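Local coordinates for tubulin-like protein CetZ (Methanosaeta thermophila, PDB 3ZID), which binds GTP, has GTPase activity and is probably involved in controlling archaeal cell shape as a tubulin-like cytoskeletal protein, at residues I48-N53 and G114-S119; V9-N14 and I52-E57. One frame throughout, in Å; residues are numbered along the deposited sequence.

Interaction 1 (I48-N53 and G114-S119). With GDP (guanosine-5'-diphosphate), chain C.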
ATOM      1  N   ILE A  48       7.460   4.463  12.180  1.00 27.13           N
ATOM      2  CA  ILE A  48       7.018   3.922  13.460  1.00 22.78           C
ATOM      3  C   ILE A  48       7.237   2.405  13.466  1.00 20.08           C
ATOM      4  O   ILE A  48       6.902   1.713  12.497  1.00 22.33           O
ATOM      5  CB  ILE A  48       5.536   4.292  13.707  1.00 25.51           C
ATOM      6  CG1 ILE A  48       5.348   5.804  13.511  1.00 25.40           C
ATOM      7  CG2 ILE A  48       5.090   3.851  15.110  1.00 27.72           C
ATOM      8  CD1 ILE A  48       3.919   6.301  13.534  1.00 20.73           C
ATOM      9  N   ASN A  49       7.813   1.896  14.557  1.00 23.44           N
ATOM     10  CA  ASN A  49       8.076   0.466  14.703  1.00 23.46           C
ATOM     11  C   ASN A  49       8.228   0.030  16.160  1.00 28.39           C
ATOM     12  O   ASN A  49       8.638   0.809  17.015  1.00 33.63           O
ATOM     13  CB  ASN A  49       9.337   0.076  13.928  1.00 22.04           C
ATOM     14  CG  ASN A  49       9.267  -1.328  13.361  1.00 27.98           C
ATOM     15  OD1 ASN A  49       8.715  -2.245  13.984  1.00 26.93           O
ATOM     16  ND2 ASN A  49       9.805  -1.502  12.156  1.00 22.44           N
ATOM     17  N   THR A  50       7.894  -1.226  16.425  1.00 31.28           N
ATOM     18  CA  THR A  50       8.087  -1.813  17.741  1.00 32.63           C
ATOM     19  C   THR A  50       9.426  -2.527  17.796  1.00 32.67           C
ATOM     20  O   THR A  50       9.859  -2.946  18.859  1.00 40.38           O
ATOM     21  CB  THR A  50       7.015  -2.857  18.039  1.00 30.36           C
ATOM     22  OG1 THR A  50       7.021  -3.857  17.008  1.00 32.44           O
ATOM     23  CG2 THR A  50       5.641  -2.209  18.115  1.00 27.91           C
ATOM     24  N   ALA A  51      10.077  -2.673  16.650  1.00 30.81           N
ATOM     25  CA  ALA A  51      11.380  -3.329  16.604  1.00 29.74           C
ATOM     26  C   ALA A  51      12.468  -2.303  16.338  1.00 36.31           C
ATOM     27  O   ALA A  51      12.552  -1.745  15.245  1.00 37.71           O
ATOM     28  CB  ALA A  51      11.387  -4.416  15.543  1.00 25.11           C
ATOM     29  N   ILE A  52      13.286  -2.023  17.349  1.00 35.86           N
ATOM     30  CA  ILE A  52      14.279  -0.958  17.224  1.00 38.88           C
ATOM     31  C   ILE A  52      15.369  -1.275  16.192  1.00 32.97           C
ATOM     32  O   ILE A  52      15.923  -0.359  15.582  1.00 42.16           O
ATOM     33  CB  ILE A  52      14.889  -0.551  18.600  1.00 43.49           C
ATOM     34  CG1 ILE A  52      15.690   0.748  18.469  1.00 47.37           C
ATOM     35  CG2 ILE A  52      15.711  -1.678  19.207  1.00 44.67           C
ATOM     36  CD1 ILE A  52      16.268   1.234  19.763  1.00 52.03           C
ATOM     37  N   ASN A  53      15.669  -2.556  15.983  1.00 30.69           N
ATOM     38  CA  ASN A  53      16.607  -2.943  14.913  1.00 41.48           C
ATOM     39  C   ASN A  53      16.185  -2.422  13.543  1.00 40.69           C
ATOM     40  O   ASN A  53      17.022  -1.988  12.763  1.00 45.60           O
ATOM     41  CB  ASN A  53      16.816  -4.460  14.843  1.00 47.90           C
ATOM     42  CG  ASN A  53      17.799  -4.958  15.878  1.00 49.26           C
ATOM     43  OD1 ASN A  53      18.622  -4.195  16.385  1.00 49.68           O
ATOM     44  ND2 ASN A  53      17.728  -6.246  16.189  1.00 50.30           N
ATOM     45  N   GLY A 114       2.263  -8.316   8.265  1.00 17.53           N
ATOM     46  CA  GLY A 114       3.040  -8.421   9.480  1.00 16.35           C
ATOM     47  C   GLY A 114       2.153  -8.239  10.709  1.00 23.38           C
ATOM     48  O   GLY A 114       0.919  -8.246  10.632  1.00 22.33           O
ATOM     49  N   GLY A 115       2.793  -8.067  11.854  1.00 25.74           N
ATOM     50  CA  GLY A 115       2.079  -7.923  13.109  1.00 23.60           C
ATOM     51  C   GLY A 115       1.953  -6.476  13.535  1.00 20.49           C
ATOM     52  O   GLY A 115       0.940  -6.070  14.100  1.00 26.00           O
ATOM     53  N   THR A 116       2.987  -5.689  13.270  1.00 24.61           N
ATOM     54  CA  THR A 116       2.991  -4.308  13.731  1.00 26.48           C
ATOM     55  C   THR A 116       2.241  -3.383  12.786  1.00 25.16           C
ATOM     56  O   THR A 116       1.243  -2.747  13.170  1.00 24.74           O
ATOM     57  CB  THR A 116       4.420  -3.773  13.987  1.00 29.28           C
ATOM     58  OG1 THR A 116       5.008  -4.470  15.089  1.00 32.80           O
ATOM     59  CG2 THR A 116       4.384  -2.286  14.300  1.00 33.07           C
ATOM     60  N   GLY A 117       2.731  -3.286  11.556  1.00 28.05           N
ATOM     61  CA  GLY A 117       2.110  -2.402  10.594  1.00 21.52           C
ATOM     62  C   GLY A 117       0.630  -2.674  10.414  1.00 16.92           C
ATOM     63  O   GLY A 117      -0.206  -1.776  10.517  1.00 21.99           O
ATOM     64  N   SER A 118       0.305  -3.940  10.185  1.00 21.58           N
ATOM     65  CA  SER A 118      -1.047  -4.320   9.820  1.00 20.82           C
ATOM     66  C   SER A 118      -2.064  -4.092  10.918  1.00 21.69           C
ATOM     67  O   SER A 118      -3.239  -3.945  10.616  1.00 23.47           O
ATOM     68  CB  SER A 118      -1.087  -5.783   9.391  1.00 27.49           C
ATOM     69  OG  SER A 118      -0.996  -6.636  10.513  1.00 32.36           O
ATOM     70  N   SER A 119      -1.620  -4.057  12.177  1.00 22.59           N
ATOM     71  CA  SER A 119      -2.536  -3.852  13.305  1.00 26.33           C
ATOM     72  C   SER A 119      -2.598  -2.402  13.758  1.00 29.10           C
ATOM     73  O   SER A 119      -3.676  -1.870  14.017  1.00 29.97           O
ATOM     74  CB  SER A 119      -2.183  -4.762  14.492  1.00 25.49           C
ATOM     75  OG  SER A 119      -0.862  -4.547  14.950  1.00 26.23           O
TER
HETATM   76  PB  GDP C 999       5.790  -5.865  10.716  1.00 21.50           P
HETATM   77  O1B GDP C 999       4.673  -4.898  10.364  1.00 19.75           O
HETATM   78  O2B GDP C 999       7.072  -5.098  10.982  1.00 20.81           O
HETATM   79  O3B GDP C 999       5.373  -6.645  11.950  1.00 21.17           O
HETATM   80  O3A GDP C 999       5.977  -6.927   9.529  1.00 30.29           O
HETATM   81  PA  GDP C 999       6.448  -6.516   8.051  1.00 21.73           P
HETATM   82  O1A GDP C 999       7.839  -6.982   7.790  1.00 19.00           O
HETATM   83  O2A GDP C 999       6.265  -5.047   7.742  1.00 22.06           O
HETATM   84  O5' GDP C 999       5.374  -7.334   7.210  1.00 25.02           O
HETATM   85  C5' GDP C 999       5.801  -8.454   6.451  1.00 26.63           C
HETATM   86  C4' GDP C 999       5.203  -8.323   5.058  1.00 22.92           C
HETATM   87  O4' GDP C 999       5.768  -7.164   4.443  1.00 18.04           O
HETATM   88  C3' GDP C 999       5.614  -9.511   4.233  1.00 15.33           C
HETATM   89  O3' GDP C 999       4.611  -9.678   3.234  1.00 22.01           O
HETATM   90  C2' GDP C 999       6.904  -9.044   3.615  1.00 21.96           C
HETATM   91  O2' GDP C 999       7.116  -9.719   2.380  1.00 20.99           O
HETATM   92  C1' GDP C 999       6.624  -7.574   3.372  1.00 19.80           C
HETATM   93  N9  GDP C 999       7.790  -6.694   3.453  1.00 18.52           N
HETATM   94  C8  GDP C 999       8.677  -6.600   4.462  1.00 17.14           C
HETATM   95  N7  GDP C 999       9.582  -5.625   4.206  1.00 24.03           N
HETATM   96  C5  GDP C 999       9.259  -5.091   3.010  1.00 17.03           C
HETATM   97  C6  GDP C 999       9.777  -4.019   2.156  1.00 14.57           C
HETATM   98  O6  GDP C 999      10.788  -3.388   2.491  1.00 21.86           O
HETATM   99  N1  GDP C 999       9.144  -3.768   1.012  1.00 14.27           N
HETATM  100  C2  GDP C 999       8.061  -4.452   0.619  1.00 17.84           C
HETATM  101  N2  GDP C 999       7.496  -4.129  -0.563  1.00 17.35           N
HETATM  102  N3  GDP C 999       7.510  -5.456   1.344  1.00 18.13           N
HETATM  103  C4  GDP C 999       8.065  -5.792   2.529  1.00 20.20           C

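Interaction 2 (V9-N14 and I52-E57). With GDP (guanosine-5'-diphosphate), chain C.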
ATOM      1  N   VAL A   9       4.748   2.459   8.890  1.00 18.97           N
ATOM      2  CA  VAL A   9       4.471   1.659  10.093  1.00 19.62           C
ATOM      3  C   VAL A   9       4.885   0.208   9.898  1.00 19.35           C
ATOM      4  O   VAL A   9       4.491  -0.441   8.926  1.00 19.71           O
ATOM      5  CB  VAL A   9       2.976   1.729  10.427  1.00 24.09           C
ATOM      6  CG1 VAL A   9       2.659   1.049  11.754  1.00 26.83           C
ATOM      7  CG2 VAL A   9       2.525   3.193  10.428  1.00 17.13           C
ATOM      8  N   GLY A  10       5.705  -0.301  10.810  1.00 21.82           N
ATOM      9  CA  GLY A  10       6.218  -1.655  10.661  1.00 21.21           C
ATOM     10  C   GLY A  10       7.423  -1.654   9.740  1.00 18.97           C
ATOM     11  O   GLY A  10       7.766  -0.620   9.162  1.00 19.22           O
ATOM     12  N   GLN A  11       8.074  -2.799   9.589  1.00 16.32           N
ATOM     13  CA  GLN A  11       9.291  -2.853   8.775  1.00 24.48           C
ATOM     14  C   GLN A  11       9.098  -2.409   7.312  1.00 21.32           C
ATOM     15  O   GLN A  11       9.869  -1.592   6.780  1.00 16.81           O
ATOM     16  CB  GLN A  11       9.891  -4.258   8.803  1.00 29.72           C
ATOM     17  CG  GLN A  11      11.045  -4.420   7.831  1.00 34.56           C
ATOM     18  CD  GLN A  11      11.959  -5.542   8.220  1.00 45.08           C
ATOM     19  OE1 GLN A  11      13.098  -5.321   8.638  1.00 54.27           O
ATOM     20  NE2 GLN A  11      11.470  -6.765   8.080  1.00 45.24           N
ATOM     21  N   CYS A  12       8.080  -2.968   6.664  1.00 20.26           N
ATOM     22  CA  CYS A  12       7.799  -2.639   5.275  1.00 21.00           C
ATOM     23  C   CYS A  12       7.487  -1.140   5.143  1.00 21.39           C
ATOM     24  O   CYS A  12       8.099  -0.445   4.334  1.00 16.71           O
ATOM     25  CB  CYS A  12       6.658  -3.498   4.745  1.00 16.04           C
ATOM     26  SG  CYS A  12       6.079  -3.046   3.109  1.00 20.99           S
ATOM     27  N   GLY A  13       6.559  -0.654   5.964  1.00 18.30           N
ATOM     28  CA  GLY A  13       6.231   0.756   6.005  1.00 14.55           C
ATOM     29  C   GLY A  13       7.462   1.615   6.271  1.00 14.82           C
ATOM     30  O   GLY A  13       7.642   2.628   5.613  1.00 18.41           O
ATOM     31  N   ASN A  14       8.308   1.219   7.220  1.00 18.92           N
ATOM     32  CA  ASN A  14       9.559   1.946   7.482  1.00 19.06           C
ATOM     33  C   ASN A  14      10.453   2.058   6.235  1.00 23.94           C
ATOM     34  O   ASN A  14      10.991   3.129   5.920  1.00 18.69           O
ATOM     35  CB  ASN A  14      10.421   1.250   8.539  1.00 17.75           C
ATOM     36  CG  ASN A  14       9.848   1.305   9.949  1.00 24.24           C
ATOM     37  OD1 ASN A  14      10.394   0.650  10.840  1.00 28.67           O
ATOM     38  ND2 ASN A  14       8.751   2.035  10.159  1.00 18.96           N
ATOM     39  N   ILE A  52      13.286  -2.023  17.349  1.00 35.86           N
ATOM     40  CA  ILE A  52      14.279  -0.958  17.224  1.00 38.88           C
ATOM     41  C   ILE A  52      15.369  -1.275  16.192  1.00 32.97           C
ATOM     42  O   ILE A  52      15.923  -0.359  15.582  1.00 42.16           O
ATOM     43  CB  ILE A  52      14.889  -0.551  18.600  1.00 43.49           C
ATOM     44  CG1 ILE A  52      15.690   0.748  18.469  1.00 47.37           C
ATOM     45  CG2 ILE A  52      15.711  -1.678  19.207  1.00 44.67           C
ATOM     46  CD1 ILE A  52      16.268   1.234  19.763  1.00 52.03           C
ATOM     47  N   ASN A  53      15.669  -2.556  15.983  1.00 30.69           N
ATOM     48  CA  ASN A  53      16.607  -2.943  14.913  1.00 41.48           C
ATOM     49  C   ASN A  53      16.185  -2.422  13.543  1.00 40.69           C
ATOM     50  O   ASN A  53      17.022  -1.988  12.763  1.00 45.60           O
ATOM     51  CB  ASN A  53      16.816  -4.460  14.843  1.00 47.90           C
ATOM     52  CG  ASN A  53      17.799  -4.958  15.878  1.00 49.26           C
ATOM     53  OD1 ASN A  53      18.622  -4.195  16.385  1.00 49.68           O
ATOM     54  ND2 ASN A  53      17.728  -6.246  16.189  1.00 50.30           N
ATOM     55  N   ASP A  54      14.888  -2.502  13.249  1.00 38.10           N
ATOM     56  CA  ASP A  54      14.354  -1.997  11.990  1.00 35.21           C
ATOM     57  C   ASP A  54      14.603  -0.503  11.836  1.00 31.28           C
ATOM     58  O   ASP A  54      15.001  -0.053  10.769  1.00 32.11           O
ATOM     59  CB  ASP A  54      12.852  -2.263  11.871  1.00 40.84           C
ATOM     60  CG  ASP A  54      12.498  -3.735  11.965  1.00 45.89           C
ATOM     61  OD1 ASP A  54      13.420  -4.567  12.048  1.00 53.18           O
ATOM     62  OD2 ASP A  54      11.289  -4.052  11.950  1.00 44.04           O
ATOM     63  N   LEU A  55      14.347   0.263  12.896  1.00 35.57           N
ATOM     64  CA  LEU A  55      14.539   1.710  12.847  1.00 33.32           C
ATOM     65  C   LEU A  55      16.013   2.051  12.712  1.00 33.90           C
ATOM     66  O   LEU A  55      16.377   3.019  12.047  1.00 29.50           O
ATOM     67  CB  LEU A  55      13.947   2.373  14.084  1.00 30.97           C
ATOM     68  CG  LEU A  55      12.438   2.215  14.268  1.00 32.53           C
ATOM     69  CD1 LEU A  55      12.053   2.574  15.696  1.00 32.09           C
ATOM     70  CD2 LEU A  55      11.675   3.094  13.278  1.00 31.27           C
ATOM     71  N   LYS A  56      16.860   1.220  13.312  1.00 37.40           N
ATOM     72  CA  LYS A  56      18.305   1.417  13.240  1.00 39.37           C
ATOM     73  C   LYS A  56      18.825   1.262  11.818  1.00 40.61           C
ATOM     74  O   LYS A  56      19.722   1.987  11.399  1.00 44.29           O
ATOM     75  CB  LYS A  56      19.027   0.450  14.169  1.00 42.45           C
ATOM     76  CG  LYS A  56      18.998   0.876  15.626  1.00 47.88           C
ATOM     77  CD  LYS A  56      19.471  -0.249  16.541  1.00 51.12           C
ATOM     78  CE  LYS A  56      20.862  -0.743  16.175  1.00 52.71           C
ATOM     79  NZ  LYS A  56      21.365  -1.757  17.159  1.00 57.02           N
ATOM     80  N   GLU A  57      18.265   0.304  11.086  1.00 36.48           N
ATOM     81  CA  GLU A  57      18.690   0.028   9.719  1.00 30.93           C
ATOM     82  C   GLU A  57      18.251   1.088   8.707  1.00 34.71           C
ATOM     83  O   GLU A  57      18.656   1.033   7.556  1.00 42.80           O
ATOM     84  CB  GLU A  57      18.186  -1.345   9.263  1.00 33.22           C
ATOM     85  CG  GLU A  57      18.708  -2.532  10.063  1.00 46.96           C
ATOM     86  CD  GLU A  57      17.840  -3.777   9.891  1.00 60.66           C
ATOM     87  OE1 GLU A  57      17.542  -4.152   8.733  1.00 67.06           O
ATOM     88  OE2 GLU A  57      17.443  -4.377  10.915  1.00 65.57           O
TER
HETATM   89  PB  GDP C 999       5.790  -5.865  10.716  1.00 21.50           P
HETATM   90  O1B GDP C 999       4.673  -4.898  10.364  1.00 19.75           O
HETATM   91  O2B GDP C 999       7.072  -5.098  10.982  1.00 20.81           O
HETATM   92  O3B GDP C 999       5.373  -6.645  11.950  1.00 21.17           O
HETATM   93  O3A GDP C 999       5.977  -6.927   9.529  1.00 30.29           O
HETATM   94  PA  GDP C 999       6.448  -6.516   8.051  1.00 21.73           P
HETATM   95  O1A GDP C 999       7.839  -6.982   7.790  1.00 19.00           O
HETATM   96  O2A GDP C 999       6.265  -5.047   7.742  1.00 22.06           O
HETATM   97  O5' GDP C 999       5.374  -7.334   7.210  1.00 25.02           O
HETATM   98  C5' GDP C 999       5.801  -8.454   6.451  1.00 26.63           C
HETATM   99  C4' GDP C 999       5.203  -8.323   5.058  1.00 22.92           C
HETATM  100  O4' GDP C 999       5.768  -7.164   4.443  1.00 18.04           O
HETATM  101  C3' GDP C 999       5.614  -9.511   4.233  1.00 15.33           C
HETATM  102  O3' GDP C 999       4.611  -9.678   3.234  1.00 22.01           O
HETATM  103  C2' GDP C 999       6.904  -9.044   3.615  1.00 21.96           C
HETATM  104  O2' GDP C 999       7.116  -9.719   2.380  1.00 20.99           O
HETATM  105  C1' GDP C 999       6.624  -7.574   3.372  1.00 19.80           C
HETATM  106  N9  GDP C 999       7.790  -6.694   3.453  1.00 18.52           N
HETATM  107  C8  GDP C 999       8.677  -6.600   4.462  1.00 17.14           C
HETATM  108  N7  GDP C 999       9.582  -5.625   4.206  1.00 24.03           N
HETATM  109  C5  GDP C 999       9.259  -5.091   3.010  1.00 17.03           C
HETATM  110  C6  GDP C 999       9.777  -4.019   2.156  1.00 14.57           C
HETATM  111  O6  GDP C 999      10.788  -3.388   2.491  1.00 21.86           O
HETATM  112  N1  GDP C 999       9.144  -3.768   1.012  1.00 14.27           N
HETATM  113  C2  GDP C 999       8.061  -4.452   0.619  1.00 17.84           C
HETATM  114  N2  GDP C 999       7.496  -4.129  -0.563  1.00 17.35           N
HETATM  115  N3  GDP C 999       7.510  -5.456   1.344  1.00 18.13           N
HETATM  116  C4  GDP C 999       8.065  -5.792   2.529  1.00 20.20           C

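Interaction 1 (I48-N53 and G114-S119)
Thr50 holds OG1 between its backbone N and its carbonyl carbon (chi1 56°), and Thr116 has OG1 beside its own N and CG2 anti to it (chi1 -66°); these two torsions bring the hydroxyls together tip to tip. Thr50 OG1 and Thr116 OG1 lie 2.8 Å apart in the one hydrogen bond between 48-53 and 114-119, and either could donate. The methyls meet beside it, with Thr50 CG2 4.0 Å from Thr116 CG2, and Val75 packs on both threonines.

Thr116 belongs to the glycine-rich phosphate loop of the tubulin/FtsZ family, where successive backbone amides grip the beta-phosphate of GDP. Gly115 N and Thr116 N both donate to O3B of GDP, the latter almost straight at 173°, while Gly117 N reaches O1B of GDP at 2.8 Å. A side chain on Gly114 would run into O3A of GDP. Ser119 OG donates to Gly115 O, joining the loop to the beginning of the helical segment.

On the other side, Asn49 OD1 accepts from Ala51 N at 3.0 Å in an Asx turn, the donor standing above the carbonyl plane; Asn49 ND2 is hydrogen-bonded to Asn14 OD1. The hydroxyl pair thus ties the turn after strand 42-49 to a residue whose main chain holds phosphate: within these two segments backbone N-H groups bind the phosphate, and two neutral hydroxyls make the crossing.

Interaction 2 (V9-N14 and I52-E57)
The turn from strand 3-9 into helix 10-30, a glycine-rich nucleotide-binding element of the Rossmann-like GTPase domain, packs here against the short helix 52-56. The two helical segments run nearly parallel, 12° apart with axes 9.9 Å from each other, and Asp54 has its CB directed toward 10-14.

Asp54 OD2 rests 3.4 Å from Gln11 CB, which the backbone places between that oxygen and the alpha-phosphate oxygen O1A of GDP. The two side chains cross at about a right angle, yet the amide and carboxylate planes are only 19° apart, and Gln11 OE1 sits 3.5 Å from Asp54 OD1, two acceptors that make no bond. Gln11 CG, anti to the backbone N (chi1 172°), carries the chain past O1A and the guanine N7, with NE2 ending near O1A. With an alanine here CB would stay against Asp54 OD2, but CG and the amide would be gone, which would probably leave O1A and N7 without the side chain that lies beside them.

Deeper in, Asn14 OD1 meets Leu55 CD2 at 3.7 Å; it accepts from Asn49 ND2, and Asn14 ND2 binds Ile48 O.

Gln11 N donates to O2B of GDP at 2.9 Å, nearly straight, and Cys12 N binds O2A of GDP. In this segment the phosphates are hydrogen-bonded by main-chain N-H groups at the helix start, whose dipole would probably favour their negative charge. Asp54 CB touches Asn14 OD1 directly, while their polar link runs through Asn49 ND2, by a bond that is weak on the Asp54 side.

In the fold
Interactions 1 and 2 have centres 7 Å apart and both border the phosphates of one GDP within the GTPase domain. Along the chain come strand 3-9 and the start of helix 10-30, then strand 42-49 with helix 52-56, and later the loop entering helix 117-131. Strands 42-49, 3-9 and 105-111 are neighbours in the six-stranded parallel sheet; the loops that bind the nucleotide follow the C-terminal ends of strands 3-9 and 105-111, so the GDP lies at that edge of the sheet. The segments of the two contacts overlap at Ile52 and Asn53, and Gly10 N bonds Ile48 O between them. The 48-57 region thus touches both phosphate-binding elements, 9-14 and 114-119.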